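Local structure of Agap007691-pb (Anopheles gambiae, 5C98) at residues A[21-24]-A[25-29]; A[249-252]-A[253-257]; A[358-361]-A[362-365]. The protein is of unknown function but, as a member of the serpin family, may inhibit serine-type endopeptidases. One frame throughout, in Å; residues are numbered along the deposited sequence. Where two conformers were deposited one is given.

Interaction 1 (A[21-24]-A[25-29]); sequences NNKF and TLEYF
Thr25 turns its hydroxyl back onto the carbonyl of Asn21, one turn earlier in the same helix, and shows how a buried threonine can satisfy itself on the backbone of its own helix. OG1 donates to Asn21 O at 2.8 Å, while the amide of Thr25 reaches the same oxygen along the usual helical path. The two donors come from opposite faces of the carbonyl plane, the hydroxyl lying well above it. The torsion responsible sets OG1 beside the backbone N (chi1 -72°), and from there it lies over Asn21 O.

On another flank, Phe24 and Tyr28 run side by side and point the same way. Their rings form an offset edge-to-face pair, centroids 5.8 Å apart and planes at 65°, in which the edge of Tyr28 is turned toward the face of Phe24; Phe24 CZ lies 3.8 Å from Tyr28 CD2. The more exposed flank carries a salt bridge. Lys23 stays extended until its last bend, and its NZ meets Glu27 OE2 on the syn side at 2.9 Å, somewhat out of the carboxylate plane. A water donates to the other oxygen, Glu27 OE1, at 2.7 Å and is bonded only weakly by the lysine.

The second shell fixes the start of the segment: the side-chain amides of Asn21 and Asn22 are hydrogen-bonded to backbone and side-chain atoms of Gly364, Asn365 and Val366. Around this piece of helix 15-32, Phe24 packs edge-to-face with Phe69 and touches Leu293, Tyr28 rests on Pro289 and Thr292 of helix 289-295, Pro43 at the start of helix 43-51 meets Phe24, Thr25 and Tyr28, and strand 366-372 receives the Thr25 side chain on Val366 and Val369 and Phe29 on Val369.

Interaction 2 (A[249-252]-A[253-257]); sequences ELRQ and IVNSI
Gln252 O is gripped twice by Ser256: in the conformer given, one of two, the hydroxyl OG donates to it at 2.7 Å, and the amide N does so at 3.0 Å. The two donors arrive from opposite faces of the carbonyl plane, and the hydrogen bond from Ser256 N is bent, with an N-H...O angle of 136°. A water extends the pairing to the amide of Gln252: it accepts from Gln252 NE2 at 3.0 Å and, in that same serine conformer, donates to Ser256 OG.

Arg251 and Asn255 make the neighbouring exposed pair. The amide nitrogen Asn255 ND2 lies 3.3 Å from the aliphatic Arg251 CG, and the guanidinium and amide planes are turned 64° apart. A second water accepts from ND2 and, weakly, from Arg251 NE, while Arg251 NH1 forms a salt bridge with Glu35.

The inner flank is apolar. Leu250 CG meets Val254 CG2 at 4.0 Å, the leucine reaching forward with CG anti to its nitrogen (chi1 180°). Leu250 and Val254, both on the short helix 250-256, rest on Met355 of strand 354-360; Ile253 covers Leu242 and Pro244 of strand 237-244, and Val254 meets Phe29 of helix 15-32.

Interaction 3 (A[358-361]-A[362-365]); sequences IRRT and MDGN
Arg360 and Asn365 pair across the base of a tight reversal, Arg360 N donating to Asn365 O at 3.0 Å. A second backbone bond lies closer to the bend, from Gly364 N to Arg360 O at 2.9 Å. The same Asn365 oxygen also receives a CA-H...O contact from Arg359 CA at 3.2 Å, so the base of the turn is closely knit. Asp363 stiffens the return: its OD1 accepts from Asn365 N at 2.9 Å, approached from above the carboxylate plane. Gly364 takes a positive phi of 74° as the chain swings back.

The outer side is looser. Arg360, extended from CG to NE, crosses Asp363 at about a right angle, and its guanidinium stands nearly perpendicular to the carboxylate (88°). Their salt bridge, Arg360 NH1 to Asp363 OD2 at 3.2 Å, is bent, with an N-H...O angle of 138°: OD2 is met from above the carboxylate plane, and it lies out of the guanidinium plane as well. Met362 CB sits over one face of that guanidinium, while the rest of the exposed methionine bends away.

Arg359 leaves the strand in another direction. Its guanidinium edge holds an in-plane water, NH1 to water 2.7 Å, which in turn donates to Gly364 O at 2.8 Å. NH2 forms salt bridges with Asp228 and Asp266, which offset its charge and probably help fix the position of this buried guanidinium.

Asp363 and Asn365 touch Val18, placing the turn against helix 15-32. The arrangement is the closed end of a beta hairpin, formed by the consecutive antiparallel strands 354-360 and 366-372 of the serpin fold and shaped by the Asx turn at Asp363.

How the interactions relate
Helix 15-32 is the common element of this serpin example. Interaction 1 touches both of the others, with its centre about 14 Å from each. Toward interaction 3 the link is polar: Asn21 ND2 lies 2.8 Å from Asn365 OD1, and Asn22 ND2 3.1 Å from Gly364 O. Toward interaction 2, the segments themselves meet by packing, Phe29 CE2 on Val254 CG1 at 3.8 Å, while Lys30 of the same helix hydrogen-bonds to Asn255 O and Ile257 O. Interactions 2 and 3 do not touch, their nearest atoms about 9 Å apart, yet strand 354-360 runs past helix 250-256 before entering the hairpin. Residues 335-343, where serpins carry their reactive-centre loop, are not modelled.

Interaction 1 (A[21-24]-A[25-29])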
loop_
_atom_site.group_PDB
_atom_site.type_symbol
_atom_site.label_atom_id
_atom_site.label_comp_id
_atom_site.label_asym_id
_atom_site.label_seq_id
_atom_site.Cartn_x
_atom_site.Cartn_y
_atom_site.Cartn_z
ATOM N N ASN A 21 3.718 5.558 11.931
ATOM C CA ASN A 21 3.351 5.006 10.638
ATOM C C ASN A 21 1.999 5.518 10.182
ATOM O O ASN A 21 1.827 5.839 9.011
ATOM C CB ASN A 21 3.358 3.484 10.623
ATOM C CG ASN A 21 2.804 2.952 9.328
ATOM O OD1 ASN A 21 3.373 3.176 8.261
ATOM N ND2 ASN A 21 1.658 2.298 9.399
ATOM N N ASN A 22 1.027 5.596 11.082
ATOM C CA ASN A 22 -0.290 6.056 10.674
ATOM C C ASN A 22 -0.244 7.507 10.223
ATOM O O ASN A 22 -0.886 7.855 9.228
ATOM C CB ASN A 22 -1.326 5.827 11.779
ATOM C CG ASN A 22 -1.693 4.370 11.910
ATOM O OD1 ASN A 22 -1.362 3.565 11.034
ATOM N ND2 ASN A 22 -2.382 4.019 12.995
ATOM N N LYS A 23 0.504 8.360 10.930
ATOM C CA LYS A 23 0.627 9.760 10.526
ATOM C C LYS A 23 1.275 9.865 9.147
ATOM O O LYS A 23 0.800 10.599 8.274
ATOM C CB LYS A 23 1.435 10.562 11.552
ATOM C CG LYS A 23 1.569 12.048 11.228
ATOM C CD LYS A 23 2.343 12.798 12.309
ATOM C CE LYS A 23 2.449 14.279 11.999
ATOM N NZ LYS A 23 3.520 14.561 11.008
ATOM N N PHE A 24 2.376 9.140 8.940
ATOM C CA PHE A 24 3.054 9.156 7.642
ATOM C C PHE A 24 2.158 8.584 6.543
ATOM O O PHE A 24 2.096 9.117 5.432
ATOM C CB PHE A 24 4.368 8.389 7.765
ATOM C CG PHE A 24 5.008 8.048 6.465
ATOM C CD1 PHE A 24 5.622 9.010 5.687
ATOM C CD2 PHE A 24 5.006 6.737 6.015
ATOM C CE1 PHE A 24 6.194 8.651 4.455
ATOM C CE2 PHE A 24 5.582 6.401 4.805
ATOM C CZ PHE A 24 6.156 7.364 4.029
ATOM N N THR A 25 1.423 7.530 6.854
ATOM C CA THR A 25 0.547 6.886 5.878
ATOM C C THR A 25 -0.499 7.850 5.338
ATOM O O THR A 25 -0.729 7.921 4.127
ATOM C CB THR A 25 -0.102 5.638 6.497
ATOM O OG1 THR A 25 0.887 4.628 6.634
ATOM C CG2 THR A 25 -1.222 5.091 5.645
ATOM N N LEU A 26 -1.154 8.585 6.231
ATOM C CA LEU A 26 -2.181 9.517 5.782
ATOM C C LEU A 26 -1.577 10.685 5.017
ATOM O O LEU A 26 -2.164 11.136 4.031
ATOM C CB LEU A 26 -3.023 9.978 6.973
ATOM C CG LEU A 26 -3.810 8.857 7.656
ATOM C CD1 LEU A 26 -4.532 9.471 8.865
ATOM C CD2 LEU A 26 -4.761 8.103 6.715
ATOM N N GLU A 27 -0.400 11.180 5.436
ATOM C CA GLU A 27 0.264 12.234 4.673
ATOM C C GLU A 27 0.648 11.748 3.285
ATOM O O GLU A 27 0.462 12.453 2.289
ATOM C CB GLU A 27 1.522 12.688 5.410
ATOM C CG GLU A 27 1.231 13.537 6.647
ATOM C CD GLU A 27 2.446 13.752 7.517
ATOM O OE1 GLU A 27 3.403 12.943 7.444
ATOM O OE2 GLU A 27 2.431 14.732 8.296
ATOM N N TYR A 28 1.198 10.542 3.201
ATOM C CA TYR A 28 1.577 9.983 1.913
ATOM C C TYR A 28 0.359 9.824 1.011
ATOM O O TYR A 28 0.402 10.151 -0.179
ATOM C CB TYR A 28 2.224 8.631 2.175
ATOM C CG TYR A 28 2.835 7.928 0.982
ATOM C CD1 TYR A 28 2.059 7.253 0.059
ATOM C CD2 TYR A 28 4.212 7.871 0.830
ATOM C CE1 TYR A 28 2.632 6.562 -0.989
ATOM C CE2 TYR A 28 4.783 7.193 -0.221
ATOM C CZ TYR A 28 4.007 6.551 -1.116
ATOM O OH TYR A 28 4.574 5.834 -2.166
ATOM N N PHE A 29 -0.726 9.287 1.555
ATOM C CA PHE A 29 -1.919 9.102 0.733
ATOM C C PHE A 29 -2.452 10.432 0.216
ATOM O O PHE A 29 -2.851 10.523 -0.945
ATOM C CB PHE A 29 -3.001 8.329 1.489
ATOM C CG PHE A 29 -4.191 8.003 0.639
ATOM C CD1 PHE A 29 -4.038 7.291 -0.534
ATOM C CD2 PHE A 29 -5.448 8.443 0.967
ATOM C CE1 PHE A 29 -5.114 7.010 -1.344
ATOM C CE2 PHE A 29 -6.516 8.126 0.144
ATOM C CZ PHE A 29 -6.324 7.424 -0.992
HETATM O O HOH W 1 5.028 12.033 9.346
#

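Interaction 2 (A[249-252]-A[253-257])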
loop_
_atom_site.group_PDB
_atom_site.type_symbol
_atom_site.label_atom_id
_atom_site.label_comp_id
_atom_site.label_asym_id
_atom_site.label_seq_id
_atom_site.Cartn_x
_atom_site.Cartn_y
_atom_site.Cartn_z
ATOM N N GLU A 249 -17.642 15.856 -0.877
ATOM C CA GLU A 249 -16.737 15.211 -1.814
ATOM C C GLU A 249 -15.760 14.302 -1.068
ATOM O O GLU A 249 -15.327 14.616 0.038
ATOM C CB GLU A 249 -15.909 16.291 -2.521
ATOM C CG GLU A 249 -16.665 17.237 -3.435
ATOM C CD GLU A 249 -17.083 16.571 -4.706
ATOM O OE1 GLU A 249 -16.290 15.757 -5.237
ATOM O OE2 GLU A 249 -18.203 16.849 -5.168
ATOM N N LEU A 250 -15.408 13.177 -1.682
ATOM C CA LEU A 250 -14.403 12.300 -1.098
ATOM C C LEU A 250 -13.104 13.043 -0.846
ATOM O O LEU A 250 -12.458 12.820 0.169
ATOM C CB LEU A 250 -14.204 11.066 -1.966
ATOM C CG LEU A 250 -13.150 10.101 -1.419
ATOM C CD1 LEU A 250 -13.531 9.543 -0.042
ATOM C CD2 LEU A 250 -12.919 8.954 -2.398
ATOM N N ARG A 251 -12.727 13.973 -1.727
ATOM C CA ARG A 251 -11.474 14.699 -1.526
ATOM C C ARG A 251 -11.447 15.398 -0.175
ATOM O O ARG A 251 -10.378 15.516 0.448
ATOM C CB ARG A 251 -11.283 15.728 -2.628
ATOM C CG ARG A 251 -9.943 16.406 -2.637
ATOM C CD ARG A 251 -9.883 17.412 -3.779
ATOM N NE ARG A 251 -10.834 18.503 -3.564
ATOM C CZ ARG A 251 -12.069 18.557 -4.058
ATOM N NH1 ARG A 251 -12.546 17.585 -4.824
ATOM N NH2 ARG A 251 -12.837 19.598 -3.778
ATOM N N GLN A 252 -12.602 15.864 0.307
ATOM C CA GLN A 252 -12.622 16.521 1.609
ATOM C C GLN A 252 -12.264 15.550 2.732
ATOM O O GLN A 252 -11.544 15.905 3.668
ATOM C CB GLN A 252 -13.999 17.136 1.864
ATOM C CG GLN A 252 -14.049 17.997 3.106
ATOM C CD GLN A 252 -15.448 18.486 3.419
ATOM O OE1 GLN A 252 -16.190 18.907 2.529
ATOM N NE2 GLN A 252 -15.819 18.428 4.691
ATOM N N ILE A 253 -12.765 14.318 2.668
ATOM C CA ILE A 253 -12.424 13.323 3.676
ATOM C C ILE A 253 -10.945 12.978 3.582
ATOM O O ILE A 253 -10.239 12.903 4.588
ATOM C CB ILE A 253 -13.299 12.062 3.489
ATOM C CG1 ILE A 253 -14.711 12.232 4.078
ATOM C CG2 ILE A 253 -12.676 10.837 4.174
ATOM C CD1 ILE A 253 -15.555 13.312 3.506
ATOM N N VAL A 254 -10.460 12.728 2.370
ATOM C CA VAL A 254 -9.081 12.302 2.192
ATOM C C VAL A 254 -8.132 13.375 2.708
ATOM O O VAL A 254 -7.146 13.074 3.387
ATOM C CB VAL A 254 -8.798 12.032 0.707
ATOM C CG1 VAL A 254 -7.271 11.840 0.460
ATOM C CG2 VAL A 254 -9.558 10.836 0.235
ATOM N N ASN A 255 -8.430 14.647 2.422
ATOM C CA ASN A 255 -7.519 15.696 2.853
ATOM C C ASN A 255 -7.667 16.014 4.333
ATOM O O ASN A 255 -6.713 16.479 4.974
ATOM C CB ASN A 255 -7.730 16.936 2.007
ATOM C CG ASN A 255 -7.047 16.822 0.681
ATOM O OD1 ASN A 255 -5.949 16.270 0.591
ATOM N ND2 ASN A 255 -7.682 17.338 -0.360
ATOM N N SER A 256 -8.827 15.767 4.907
ATOM C CA SER A 256 -9.092 16.105 6.300
ATOM C C SER A 256 -8.533 15.086 7.282
ATOM O O SER A 256 -8.150 15.453 8.401
ATOM C CB SER A 256 -10.602 16.199 6.524
ATOM O OG SER A 256 -11.183 17.328 5.883
ATOM N N ILE A 257 -8.481 13.807 6.896
ATOM C CA ILE A 257 -8.318 12.752 7.883
ATOM C C ILE A 257 -6.925 12.796 8.510
ATOM O O ILE A 257 -5.905 12.944 7.829
ATOM C CB ILE A 257 -8.629 11.382 7.258
ATOM C CG1 ILE A 257 -8.742 10.317 8.360
ATOM C CG2 ILE A 257 -7.611 11.052 6.200
ATOM C CD1 ILE A 257 -9.153 8.939 7.807
HETATM O O HOH W 2 -10.257 19.079 -0.332
HETATM O O HOH W 3 -14.118 16.272 5.881
#

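Interaction 3 (A[358-361]-A[362-365])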
loop_
_atom_site.group_PDB
_atom_site.type_symbol
_atom_site.label_atom_id
_atom_site.label_comp_id
_atom_site.label_asym_id
_atom_site.label_seq_id
_atom_site.Cartn_x
_atom_site.Cartn_y
_atom_site.Cartn_z
ATOM N N ILE A 358 -6.836 -0.579 5.274
ATOM C CA ILE A 358 -6.644 -1.939 5.745
ATOM C C ILE A 358 -5.764 -1.865 6.975
ATOM O O ILE A 358 -4.632 -1.365 6.905
ATOM C CB ILE A 358 -5.966 -2.816 4.677
ATOM C CG1 ILE A 358 -6.711 -2.705 3.344
ATOM C CG2 ILE A 358 -5.809 -4.262 5.167
ATOM C CD1 ILE A 358 -8.170 -3.202 3.411
ATOM N N ARG A 359 -6.280 -2.359 8.102
ATOM C CA ARG A 359 -5.616 -2.209 9.385
ATOM C C ARG A 359 -5.428 -3.556 10.066
ATOM O O ARG A 359 -6.202 -4.495 9.866
ATOM C CB ARG A 359 -6.374 -1.277 10.332
ATOM C CG ARG A 359 -6.680 0.082 9.763
ATOM C CD ARG A 359 -7.259 1.055 10.791
ATOM N NE ARG A 359 -8.508 0.582 11.368
ATOM C CZ ARG A 359 -9.046 1.069 12.489
ATOM N NH1 ARG A 359 -8.415 2.022 13.173
ATOM N NH2 ARG A 359 -10.204 0.593 12.939
ATOM N N ARG A 360 -4.344 -3.674 10.818
ATOM C CA ARG A 360 -4.168 -4.781 11.745
ATOM C C ARG A 360 -5.075 -4.502 12.942
ATOM O O ARG A 360 -4.988 -3.426 13.546
ATOM C CB ARG A 360 -2.686 -4.865 12.132
ATOM C CG ARG A 360 -2.319 -6.048 12.998
ATOM C CD ARG A 360 -0.875 -5.981 13.471
ATOM N NE ARG A 360 -0.577 -7.175 14.262
ATOM C CZ ARG A 360 0.353 -7.259 15.208
ATOM N NH1 ARG A 360 1.112 -6.214 15.511
ATOM N NH2 ARG A 360 0.522 -8.405 15.856
ATOM N N THR A 361 -6.009 -5.413 13.228
ATOM C CA THR A 361 -7.028 -5.113 14.236
ATOM C C THR A 361 -6.417 -4.918 15.627
ATOM O O THR A 361 -6.921 -4.106 16.416
ATOM C CB THR A 361 -8.135 -6.180 14.257
ATOM O OG1 THR A 361 -7.621 -7.467 14.629
ATOM C CG2 THR A 361 -8.788 -6.304 12.900
ATOM N N MET A 362 -5.321 -5.612 15.924
ATOM C CA MET A 362 -4.769 -5.609 17.278
ATOM C C MET A 362 -4.278 -4.227 17.691
ATOM O O MET A 362 -4.488 -3.807 18.836
ATOM C CB MET A 362 -3.629 -6.623 17.359
ATOM C CG MET A 362 -2.973 -6.726 18.727
ATOM S SD MET A 362 -3.789 -7.941 19.778
ATOM C CE MET A 362 -3.072 -9.460 19.158
ATOM N N ASP A 363 -3.624 -3.501 16.779
ATOM C CA ASP A 363 -2.971 -2.238 17.121
ATOM C C ASP A 363 -3.433 -1.054 16.272
ATOM O O ASP A 363 -2.971 0.072 16.507
ATOM C CB ASP A 363 -1.438 -2.381 17.036
ATOM C CG ASP A 363 -0.960 -2.815 15.656
ATOM O OD1 ASP A 363 -1.783 -2.784 14.736
ATOM O OD2 ASP A 363 0.233 -3.180 15.486
ATOM N N GLY A 364 -4.331 -1.260 15.310
ATOM C CA GLY A 364 -4.783 -0.181 14.462
ATOM C C GLY A 364 -3.786 0.287 13.422
ATOM O O GLY A 364 -3.974 1.350 12.819
ATOM N N ASN A 365 -2.704 -0.446 13.203
ATOM C CA ASN A 365 -1.716 0.011 12.243
ATOM C C ASN A 365 -2.280 -0.103 10.839
ATOM O O ASN A 365 -2.811 -1.146 10.460
ATOM C CB ASN A 365 -0.453 -0.825 12.347
ATOM C CG ASN A 365 0.741 -0.153 11.729
ATOM O OD1 ASN A 365 0.869 1.057 11.771
ATOM N ND2 ASN A 365 1.620 -0.946 11.122
HETATM O O HOH W 4 -5.974 3.241 12.988
#